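Local structure of putative alpha-L-fucosidase (Bacteroides thetaiotaomicron VPI-5482, 3GZA) at residues A[24-29]-A[317-322]; A[30-35]-A[283-288]; A[61-66]-A[322-327]. The protein probably hydrolyses alpha-L-fucosidic linkages, as a glycoside hydrolase family 29 member with a TIM-barrel domain followed by a C-terminal beta-sandwich region. One frame throughout, in Å; residues are numbered along the deposited sequence.

Interaction 1 of 3, residues A[24-29]-A[317-322]; sequences AVFHYD and LTPDPT. With EDO (1,2-ethanediol), chain D.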
loop_
_atom_site.group_PDB
_atom_site.type_symbol
_atom_site.label_atom_id
_atom_site.label_comp_id
_atom_site.label_asym_id
_atom_site.label_seq_id
_atom_site.Cartn_x
_atom_site.Cartn_y
_atom_site.Cartn_z
ATOM N N ALA A 24 -11.528 -26.533 -8.469
ATOM C CA ALA A 24 -11.450 -26.011 -7.120
ATOM C C ALA A 24 -11.012 -24.558 -7.116
ATOM O O ALA A 24 -10.212 -24.125 -7.957
ATOM C CB ALA A 24 -10.449 -26.828 -6.283
ATOM N N VAL A 25 -11.524 -23.802 -6.157
ATOM C CA VAL A 25 -11.059 -22.428 -5.897
ATOM C C VAL A 25 -10.510 -22.439 -4.423
ATOM O O VAL A 25 -11.116 -22.977 -3.486
ATOM C CB VAL A 25 -12.118 -21.329 -6.124
ATOM C CG1 VAL A 25 -13.313 -21.505 -5.174
ATOM C CG2 VAL A 25 -11.457 -19.929 -6.009
ATOM N N PHE A 26 -9.327 -21.861 -4.242
ATOM C CA PHE A 26 -8.650 -21.752 -2.979
ATOM C C PHE A 26 -8.648 -20.291 -2.563
ATOM O O PHE A 26 -8.059 -19.476 -3.283
ATOM C CB PHE A 26 -7.184 -22.235 -3.083
ATOM C CG PHE A 26 -7.029 -23.696 -3.427
ATOM C CD1 PHE A 26 -7.117 -24.117 -4.757
ATOM C CD2 PHE A 26 -6.886 -24.635 -2.436
ATOM C CE1 PHE A 26 -6.996 -25.494 -5.044
ATOM C CE2 PHE A 26 -6.731 -25.950 -2.741
ATOM C CZ PHE A 26 -6.802 -26.381 -4.062
ATOM N N HIS A 27 -9.366 -19.966 -1.490
ATOM C CA HIS A 27 -9.392 -18.630 -0.917
ATOM C C HIS A 27 -8.330 -18.513 0.176
ATOM O O HIS A 27 -8.250 -19.366 1.062
ATOM C CB HIS A 27 -10.766 -18.296 -0.336
ATOM C CG HIS A 27 -11.820 -18.025 -1.364
ATOM N ND1 HIS A 27 -12.426 -19.015 -2.120
ATOM C CD2 HIS A 27 -12.375 -16.865 -1.753
ATOM C CE1 HIS A 27 -13.311 -18.453 -2.932
ATOM N NE2 HIS A 27 -13.303 -17.147 -2.723
ATOM N N TYR A 28 -7.502 -17.464 0.114
ATOM C CA TYR A 28 -6.452 -17.246 1.078
ATOM C C TYR A 28 -6.184 -15.743 1.114
ATOM O O TYR A 28 -6.053 -15.126 0.052
ATOM C CB TYR A 28 -5.230 -18.044 0.638
ATOM C CG TYR A 28 -4.298 -18.572 1.705
ATOM C CD1 TYR A 28 -4.819 -19.273 2.763
ATOM C CD2 TYR A 28 -2.936 -18.440 1.580
ATOM C CE1 TYR A 28 -3.988 -19.844 3.699
ATOM C CE2 TYR A 28 -2.094 -18.986 2.515
ATOM C CZ TYR A 28 -2.629 -19.716 3.529
ATOM O OH TYR A 28 -1.826 -20.333 4.455
ATOM N N ASP A 29 -6.199 -15.166 2.285
ATOM C CA ASP A 29 -5.934 -13.756 2.483
ATOM C C ASP A 29 -5.484 -13.586 3.923
ATOM O O ASP A 29 -5.460 -14.547 4.694
ATOM C CB ASP A 29 -7.191 -12.937 2.104
ATOM C CG ASP A 29 -6.918 -11.453 1.809
ATOM O OD1 ASP A 29 -5.848 -10.898 2.239
ATOM O OD2 ASP A 29 -7.813 -10.843 1.159
ATOM N N LEU A 317 -12.125 -24.609 -1.453
ATOM C CA LEU A 317 -11.210 -25.241 -0.515
ATOM C C LEU A 317 -10.445 -24.182 0.277
ATOM O O LEU A 317 -10.190 -23.076 -0.189
ATOM C CB LEU A 317 -10.261 -26.160 -1.274
ATOM C CG LEU A 317 -10.940 -27.217 -2.150
ATOM C CD1 LEU A 317 -9.898 -28.177 -2.752
ATOM C CD2 LEU A 317 -12.116 -27.959 -1.411
ATOM N N THR A 318 -10.002 -24.586 1.465
ATOM C CA THR A 318 -9.493 -23.609 2.470
ATOM C C THR A 318 -8.149 -23.974 3.086
ATOM O O THR A 318 -8.101 -24.679 4.146
ATOM C CB THR A 318 -10.517 -23.439 3.592
ATOM O OG1 THR A 318 -10.746 -24.666 4.294
ATOM C CG2 THR A 318 -11.851 -22.967 3.048
ATOM N N PRO A 319 -7.062 -23.469 2.490
ATOM C CA PRO A 319 -5.750 -23.727 3.157
ATOM C C PRO A 319 -5.746 -23.032 4.513
ATOM O O PRO A 319 -6.318 -21.972 4.698
ATOM C CB PRO A 319 -4.753 -23.118 2.203
ATOM C CG PRO A 319 -5.486 -23.049 0.875
ATOM C CD PRO A 319 -6.884 -22.784 1.211
ATOM N N ASP A 320 -5.080 -23.674 5.443
ATOM C CA ASP A 320 -5.049 -23.252 6.851
ATOM C C ASP A 320 -3.855 -22.354 7.166
ATOM O O ASP A 320 -3.055 -22.031 6.290
ATOM C CB ASP A 320 -5.176 -24.498 7.749
ATOM C CG ASP A 320 -3.914 -25.381 7.822
ATOM O OD1 ASP A 320 -2.804 -24.935 7.437
ATOM O OD2 ASP A 320 -4.065 -26.564 8.190
ATOM N N PRO A 321 -3.738 -21.880 8.406
ATOM C CA PRO A 321 -2.622 -20.944 8.701
ATOM C C PRO A 321 -1.223 -21.555 8.670
ATOM O O PRO A 321 -0.243 -20.820 8.743
ATOM C CB PRO A 321 -2.946 -20.442 10.102
ATOM C CG PRO A 321 -4.406 -20.652 10.249
ATOM C CD PRO A 321 -4.670 -21.942 9.529
ATOM N N THR A 322 -1.124 -22.863 8.546
ATOM C CA THR A 322 0.163 -23.492 8.347
ATOM C C THR A 322 0.527 -23.565 6.865
ATOM O O THR A 322 1.696 -23.733 6.525
ATOM C CB THR A 322 0.248 -24.880 8.972
ATOM O OG1 THR A 322 -0.380 -25.883 8.175
ATOM C CG2 THR A 322 -0.300 -24.910 10.441
HETATM C C1 EDO D . -16.466 -16.737 -3.259
HETATM O O1 EDO D . -15.476 -15.777 -3.644
HETATM C C2 EDO D . -16.869 -17.407 -4.534
HETATM O O2 EDO D . -17.649 -16.491 -5.275
HETATM O O HOH W 1 -12.529 -21.511 -0.994
HETATM O O HOH W 2 -8.416 -20.442 3.623
#
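The carbonyl oxygen of Leu317 is approached by several groups: His27 N makes a weak hydrogen bond to it, CA of Phe26 adds a CH···O contact at 3.5 Å, and a water bonded to His27 ND1 appears to donate to it as well. Just before it, Leu317 N gives a firm bond to Val25 O at 2.8 Å. This is parallel pairing of strand 22-26 with strand 312-317, the seam at which the first and last strands of the TIM barrel meet. Phe26 and Leu317 occupy one face of the sheet and lie side by side, pointing the same way, covered by Ala68 of helix 61-69. CG of each is anti to its carbonyl carbon (Phe26 chi1 -64°), and Phe26 CZ touches Leu317 CD1 at 3.8 Å. The same methyl group packs on CB of Ala24, whose small side chain leaves room for it. Pro319, with no N-H to continue the strand pairing, offers carbon instead: its CG meets the edge of the Phe26 ring near CD2, and its CB lies 3.7 Å from Tyr28 CE1. A second water donates to both His27 O and Pro319 O, bridging the diverging backbones. His27 stands just past the C-terminal end of strand 22-26, the end at which TIM barrels place their active sites; its NE2 is hydrogen-bonded to O1 of an ethanediol probably left from crystallisation. A phenol rather than a plain ring suits position 28, because Tyr28 OH donates to Asp320 O at 2.8 Å, the hydroxyl oxygen lying 23° out of the plane of that carbonyl.

Interaction 2 of 3, residues A[30-35]-A[283-288]; sequences LHVFDG and WFWEPD. With NA (sodium ion), chain G.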
loop_
_atom_site.group_PDB
_atom_site.type_symbol
_atom_site.label_atom_id
_atom_site.label_comp_id
_atom_site.label_asym_id
_atom_site.label_seq_id
_atom_site.Cartn_x
_atom_site.Cartn_y
_atom_site.Cartn_z
ATOM N N LEU A 30 -5.133 -12.344 4.301
ATOM C CA LEU A 30 -4.480 -12.122 5.607
ATOM C C LEU A 30 -5.267 -12.566 6.826
ATOM O O LEU A 30 -4.687 -13.017 7.827
ATOM C CB LEU A 30 -4.130 -10.630 5.731
ATOM C CG LEU A 30 -3.169 -10.071 4.680
ATOM C CD1 LEU A 30 -3.179 -8.520 4.739
ATOM C CD2 LEU A 30 -1.731 -10.648 4.835
ATOM N N HIS A 31 -6.575 -12.418 6.792
ATOM C CA HIS A 31 -7.433 -12.712 7.919
ATOM C C HIS A 31 -7.525 -14.205 8.222
ATOM O O HIS A 31 -8.039 -14.563 9.284
ATOM C CB HIS A 31 -8.841 -12.125 7.721
ATOM C CG HIS A 31 -9.490 -12.528 6.445
ATOM N ND1 HIS A 31 -10.052 -13.782 6.246
ATOM C CD2 HIS A 31 -9.589 -11.879 5.260
ATOM C CE1 HIS A 31 -10.521 -13.845 5.016
ATOM N NE2 HIS A 31 -10.253 -12.709 4.395
ATOM N N VAL A 32 -7.065 -15.085 7.326
ATOM C CA VAL A 32 -6.992 -16.496 7.683
ATOM C C VAL A 32 -6.111 -16.741 8.920
ATOM O O VAL A 32 -6.304 -17.709 9.687
ATOM C CB VAL A 32 -6.481 -17.318 6.493
ATOM C CG1 VAL A 32 -6.046 -18.724 6.899
ATOM C CG2 VAL A 32 -7.528 -17.332 5.355
ATOM N N PHE A 33 -5.189 -15.796 9.199
ATOM C CA PHE A 33 -4.197 -15.937 10.254
ATOM C C PHE A 33 -4.527 -15.173 11.525
ATOM O O PHE A 33 -3.668 -15.120 12.485
ATOM C CB PHE A 33 -2.849 -15.438 9.703
ATOM C CG PHE A 33 -2.366 -16.190 8.495
ATOM C CD1 PHE A 33 -2.868 -15.872 7.228
ATOM C CD2 PHE A 33 -1.399 -17.186 8.647
ATOM C CE1 PHE A 33 -2.405 -16.574 6.110
ATOM C CE2 PHE A 33 -0.946 -17.910 7.590
ATOM C CZ PHE A 33 -1.441 -17.614 6.320
ATOM N N ASP A 34 -5.747 -14.624 11.590
ATOM C CA ASP A 34 -6.121 -13.771 12.710
ATOM C C ASP A 34 -6.736 -14.456 13.934
ATOM O O ASP A 34 -7.123 -13.792 14.899
ATOM C CB ASP A 34 -7.003 -12.613 12.268
ATOM C CG ASP A 34 -8.400 -13.008 11.897
ATOM O OD1 ASP A 34 -8.728 -14.194 12.051
ATOM O OD2 ASP A 34 -9.182 -12.128 11.421
ATOM N N GLY A 35 -6.875 -15.777 13.855
ATOM C CA GLY A 35 -7.397 -16.531 14.955
ATOM C C GLY A 35 -8.884 -16.431 15.280
ATOM O O GLY A 35 -9.334 -16.961 16.305
ATOM N N TRP A 283 -15.930 -20.017 2.795
ATOM C CA TRP A 283 -15.000 -20.018 1.681
ATOM C C TRP A 283 -13.554 -19.932 2.182
ATOM O O TRP A 283 -12.620 -20.259 1.458
ATOM C CB TRP A 283 -15.300 -18.871 0.735
ATOM C CG TRP A 283 -16.553 -19.039 -0.042
ATOM C CD1 TRP A 283 -17.734 -18.451 0.216
ATOM C CD2 TRP A 283 -16.762 -19.876 -1.202
ATOM N NE1 TRP A 283 -18.672 -18.838 -0.716
ATOM C CE2 TRP A 283 -18.101 -19.730 -1.584
ATOM C CE3 TRP A 283 -15.929 -20.690 -1.968
ATOM C CZ2 TRP A 283 -18.650 -20.365 -2.709
ATOM C CZ3 TRP A 283 -16.477 -21.373 -3.023
ATOM C CH2 TRP A 283 -17.806 -21.168 -3.425
ATOM N N PHE A 284 -13.368 -19.434 3.385
ATOM C CA PHE A 284 -12.039 -19.331 4.039
ATOM C C PHE A 284 -11.866 -20.238 5.247
ATOM O O PHE A 284 -12.837 -20.620 5.924
ATOM C CB PHE A 284 -11.820 -17.878 4.544
ATOM C CG PHE A 284 -11.598 -16.851 3.464
ATOM C CD1 PHE A 284 -10.336 -16.675 2.952
ATOM C CD2 PHE A 284 -12.632 -16.048 2.995
ATOM C CE1 PHE A 284 -10.092 -15.680 2.002
ATOM C CE2 PHE A 284 -12.405 -15.108 2.045
ATOM C CZ PHE A 284 -11.126 -14.945 1.507
ATOM N N TRP A 285 -10.614 -20.569 5.517
ATOM C CA TRP A 285 -10.270 -21.285 6.735
ATOM C C TRP A 285 -10.523 -20.377 7.919
ATOM O O TRP A 285 -10.085 -19.236 7.951
ATOM C CB TRP A 285 -8.815 -21.734 6.724
ATOM C CG TRP A 285 -8.545 -22.670 7.853
ATOM C CD1 TRP A 285 -8.624 -24.044 7.820
ATOM C CD2 TRP A 285 -8.241 -22.328 9.225
ATOM N NE1 TRP A 285 -8.376 -24.557 9.064
ATOM C CE2 TRP A 285 -8.125 -23.531 9.934
ATOM C CE3 TRP A 285 -8.036 -21.118 9.911
ATOM C CZ2 TRP A 285 -7.850 -23.566 11.294
ATOM C CZ3 TRP A 285 -7.778 -21.171 11.280
ATOM C CH2 TRP A 285 -7.660 -22.396 11.932
ATOM N N GLU A 286 -11.173 -20.931 8.927
ATOM C CA GLU A 286 -11.515 -20.280 10.176
ATOM C C GLU A 286 -11.336 -21.329 11.269
ATOM O O GLU A 286 -11.407 -22.530 11.007
ATOM C CB GLU A 286 -12.959 -19.769 10.163
ATOM C CG GLU A 286 -13.225 -18.773 9.118
ATOM C CD GLU A 286 -14.666 -18.613 8.884
ATOM O OE1 GLU A 286 -15.325 -17.977 9.702
ATOM O OE2 GLU A 286 -15.147 -19.103 7.843
ATOM N N PRO A 287 -11.097 -20.903 12.502
ATOM C CA PRO A 287 -10.943 -21.908 13.555
ATOM C C PRO A 287 -12.199 -22.722 13.827
ATOM O O PRO A 287 -13.327 -22.208 13.670
ATOM C CB PRO A 287 -10.616 -21.073 14.804
ATOM C CG PRO A 287 -10.120 -19.729 14.236
ATOM C CD PRO A 287 -10.820 -19.526 12.942
ATOM N N ASP A 288 -11.984 -23.963 14.265
ATOM C CA ASP A 288 -13.050 -24.865 14.697
ATOM C C ASP A 288 -14.104 -25.224 13.634
ATOM O O ASP A 288 -15.239 -25.570 13.982
ATOM C CB ASP A 288 -13.737 -24.301 15.931
ATOM C CG ASP A 288 -12.733 -23.970 17.062
ATOM O OD1 ASP A 288 -11.977 -24.874 17.479
ATOM O OD2 ASP A 288 -12.683 -22.798 17.486
HETATM NA NA NA G . -9.967 -15.435 10.372
HETATM O O HOH W 3 -10.724 -15.970 8.092
HETATM O O HOH W 4 -9.143 -17.685 10.223
HETATM O O HOH W 5 -11.240 -13.206 10.357
#
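His31 and Phe284 form the aromatic contact, a T-shaped pair in which the imidazole turns its edge to the phenyl face. The ring planes stand at 73°, the centroids 4.4 Å apart. CE1 of His31 sits over the centre of the Phe284 ring, 3.3 Å above its plane, where a polarised C-H meets the pi cloud. His31 has CG between its backbone N and carbonyl carbon (chi1 54°), starting the imidazole toward the phenylalanine. An alanine in place of Phe284 would probably leave the imidazole edge without the surface it rests on and open a gap beside Val32.

Apolar packing continues alongside. The branched Val32 splits its methyls between two partners: CG2 touches Phe284 CD1 at 3.8 Å, while CG1 faces Trp285 CB.

At the more open end carbon meets carbonyl oxygen: Pro287 CG lies 3.5 Å from Gly35 O, and the positive phi of Gly35 suits a residue without a side chain.

Polar links across the contact run through water. One water donates to both Val32 O and Trp285 O; another bonds His31 ND1 and reaches Trp285 O weakly.

Both waters bind a sodium ion, as does a third, which donates to Asp34 OD2 at 2.6 Å. His31 O and Asp34 OD1, each 2.4 Å from the sodium, join the backbone O of Ile36 and the three waters as its six ligands. An all-oxygen shell of backbone, carboxylate and water is typical of a sodium site, here built on the turn after strand 22-26, with the 283-288 loop reaching it only through two waters.

Interaction 3 of 3, residues A[61-66]-A[322-327]; sequences TDQWVQ and TGLIPA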
loop_
_atom_site.group_PDB
_atom_site.type_symbol
_atom_site.label_atom_id
_atom_site.label_comp_id
_atom_site.label_asym_id
_atom_site.label_seq_id
_atom_site.Cartn_x
_atom_site.Cartn_y
_atom_site.Cartn_z
ATOM N N THR A 61 1.900 -25.840 -1.869
ATOM C CA THR A 61 0.825 -25.847 -2.854
ATOM C C THR A 61 0.727 -27.177 -3.602
ATOM O O THR A 61 -0.366 -27.453 -4.149
ATOM C CB THR A 61 0.932 -24.691 -3.826
ATOM O OG1 THR A 61 2.231 -24.712 -4.377
ATOM C CG2 THR A 61 0.688 -23.356 -3.132
ATOM N N ASP A 62 1.776 -28.008 -3.591
ATOM C CA ASP A 62 1.630 -29.331 -4.199
ATOM C C ASP A 62 0.520 -30.060 -3.431
ATOM O O ASP A 62 -0.232 -30.798 -4.033
ATOM C CB ASP A 62 2.901 -30.162 -4.154
ATOM C CG ASP A 62 3.959 -29.747 -5.159
ATOM O OD1 ASP A 62 3.670 -28.944 -6.052
ATOM O OD2 ASP A 62 5.122 -30.294 -5.009
ATOM N N GLN A 63 0.522 -29.950 -2.085
ATOM C CA GLN A 63 -0.466 -30.643 -1.233
ATOM C C GLN A 63 -1.877 -30.161 -1.530
ATOM O O GLN A 63 -2.841 -30.964 -1.560
ATOM C CB GLN A 63 -0.060 -30.544 0.254
ATOM C CG GLN A 63 -0.915 -31.334 1.226
ATOM C CD GLN A 63 -2.076 -30.576 1.784
ATOM O OE1 GLN A 63 -2.220 -29.373 1.539
ATOM N NE2 GLN A 63 -2.940 -31.274 2.548
ATOM N N TRP A 64 -2.000 -28.865 -1.778
ATOM C CA TRP A 64 -3.313 -28.287 -2.149
ATOM C C TRP A 64 -3.852 -28.906 -3.454
ATOM O O TRP A 64 -4.998 -29.335 -3.536
ATOM C CB TRP A 64 -3.157 -26.798 -2.419
ATOM C CG TRP A 64 -2.738 -25.925 -1.303
ATOM C CD1 TRP A 64 -2.187 -26.303 -0.100
ATOM C CD2 TRP A 64 -2.683 -24.519 -1.337
ATOM N NE1 TRP A 64 -1.867 -25.167 0.627
ATOM C CE2 TRP A 64 -2.129 -24.068 -0.124
ATOM C CE3 TRP A 64 -3.090 -23.570 -2.281
ATOM C CZ2 TRP A 64 -1.975 -22.693 0.178
ATOM C CZ3 TRP A 64 -2.928 -22.209 -1.983
ATOM C CH2 TRP A 64 -2.376 -21.797 -0.770
ATOM N N VAL A 65 -2.999 -28.941 -4.476
ATOM C CA VAL A 65 -3.362 -29.419 -5.769
ATOM C C VAL A 65 -3.653 -30.909 -5.723
ATOM O O VAL A 65 -4.617 -31.387 -6.312
ATOM C CB VAL A 65 -2.295 -29.043 -6.817
ATOM C CG1 VAL A 65 -2.586 -29.699 -8.180
ATOM C CG2 VAL A 65 -2.262 -27.519 -6.957
ATOM N N GLN A 66 -2.855 -31.681 -5.007
ATOM C CA GLN A 66 -3.140 -33.099 -4.925
ATOM C C GLN A 66 -4.440 -33.365 -4.222
ATOM O O GLN A 66 -5.147 -34.297 -4.564
ATOM C CB GLN A 66 -2.031 -33.822 -4.157
ATOM C CG GLN A 66 -0.751 -33.925 -4.958
ATOM C CD GLN A 66 0.382 -34.496 -4.160
ATOM O OE1 GLN A 66 0.915 -33.853 -3.231
ATOM N NE2 GLN A 66 0.762 -35.702 -4.510
ATOM N N THR A 322 -1.124 -22.863 8.546
ATOM C CA THR A 322 0.163 -23.492 8.347
ATOM C C THR A 322 0.527 -23.565 6.865
ATOM O O THR A 322 1.696 -23.733 6.525
ATOM C CB THR A 322 0.248 -24.880 8.972
ATOM O OG1 THR A 322 -0.380 -25.883 8.175
ATOM C CG2 THR A 322 -0.300 -24.910 10.441
ATOM N N GLY A 323 -0.449 -23.349 5.983
ATOM C CA GLY A 323 -0.246 -23.401 4.539
ATOM C C GLY A 323 -0.594 -24.717 3.897
ATOM O O GLY A 323 -0.064 -25.047 2.836
ATOM N N LEU A 324 -1.491 -25.471 4.529
ATOM C CA LEU A 324 -1.909 -26.757 4.009
ATOM C C LEU A 324 -3.443 -26.897 3.987
ATOM O O LEU A 324 -4.132 -26.294 4.814
ATOM C CB LEU A 324 -1.361 -27.853 4.906
ATOM C CG LEU A 324 0.141 -28.000 4.934
ATOM C CD1 LEU A 324 0.543 -28.924 6.063
ATOM C CD2 LEU A 324 0.665 -28.496 3.606
ATOM N N ILE A 325 -3.949 -27.742 3.081
ATOM C CA ILE A 325 -5.353 -28.148 3.143
ATOM C C ILE A 325 -5.454 -29.122 4.341
ATOM O O ILE A 325 -4.691 -30.113 4.430
ATOM C CB ILE A 325 -5.842 -28.781 1.802
ATOM C CG1 ILE A 325 -5.968 -27.705 0.718
ATOM C CG2 ILE A 325 -7.102 -29.607 2.026
ATOM C CD1 ILE A 325 -7.118 -26.720 0.957
ATOM N N PRO A 326 -6.388 -28.855 5.281
ATOM C CA PRO A 326 -6.501 -29.726 6.460
ATOM C C PRO A 326 -6.717 -31.194 6.130
ATOM O O PRO A 326 -7.354 -31.513 5.137
ATOM C CB PRO A 326 -7.691 -29.122 7.243
ATOM C CG PRO A 326 -7.658 -27.685 6.851
ATOM C CD PRO A 326 -7.273 -27.668 5.395
ATOM N N ALA A 327 -6.178 -32.083 6.958
ATOM C CA ALA A 327 -6.243 -33.505 6.695
ATOM C C ALA A 327 -7.647 -34.028 6.459
ATOM O O ALA A 327 -7.876 -34.891 5.603
ATOM C CB ALA A 327 -5.597 -34.252 7.894
#
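The loop leading into helix 327-344 (residues 322-326) passes the first turn of helix 61-69, with the CA atoms of Trp64 and Ile325 5.7 Å apart. Gln63 then reaches across and lays its amide against the backbone of Ile325. Gln63 OE1 accepts from Ile325 N at 2.8 Å, and Gln63 NE2 donates to Ile325 O at 2.8 Å. Each bond lies in the plane of the accepting carbonyl, on a lone pair, so the side chain imitates a neighbouring strand. A glutamine suits the place because its flat end carries a donor and an acceptor; its chain leaves with CG anti to the backbone N (chi1 -174°) and bends at chi2. Leu324 crosses it at about a right angle, CD2 resting 3.7 Å from Gln63 OE1.

Trp64 supplies the third bond: its NE1 donates to Gly323 O at 2.9 Å, with the nitrogen 57° out of that carbonyl's plane. Gly323 takes backbone angles (phi 96°) at which a CB would press on the preceding carbonyl oxygen. The indole also packs near Ile325 CG1, and it meets the rings of Phe26 and Tyr28.

Three backbone groups of an irregular loop are thus satisfied by side chains of one helix. Two successive helix residues, both reaching the loop with side-chain N-H groups, fix its path directly before Pro326, the N-cap of helix 327-344.

In the fold
All three contacts belong to the TIM-barrel domain and join early parts of its sequence to late ones. In chain order come 24-29, 30-35, 61-66, 283-288, 317-322 and 322-327. Interaction 1 lies centrally, its centre about 9 Å from that of interaction 2 and about 8 Å from that of interaction 3, which are themselves about 15 Å apart. Strand 22-26 runs on into the sodium-binding turn of interaction 2, while strand 312-317 leads through the shared Thr322 into interaction 3. Helix 61-69 packs outside the seam, and Trp64 touches Pro319. The closing seam, the sodium-binding turn and the entry to helix 327-344 thus form one continuous region.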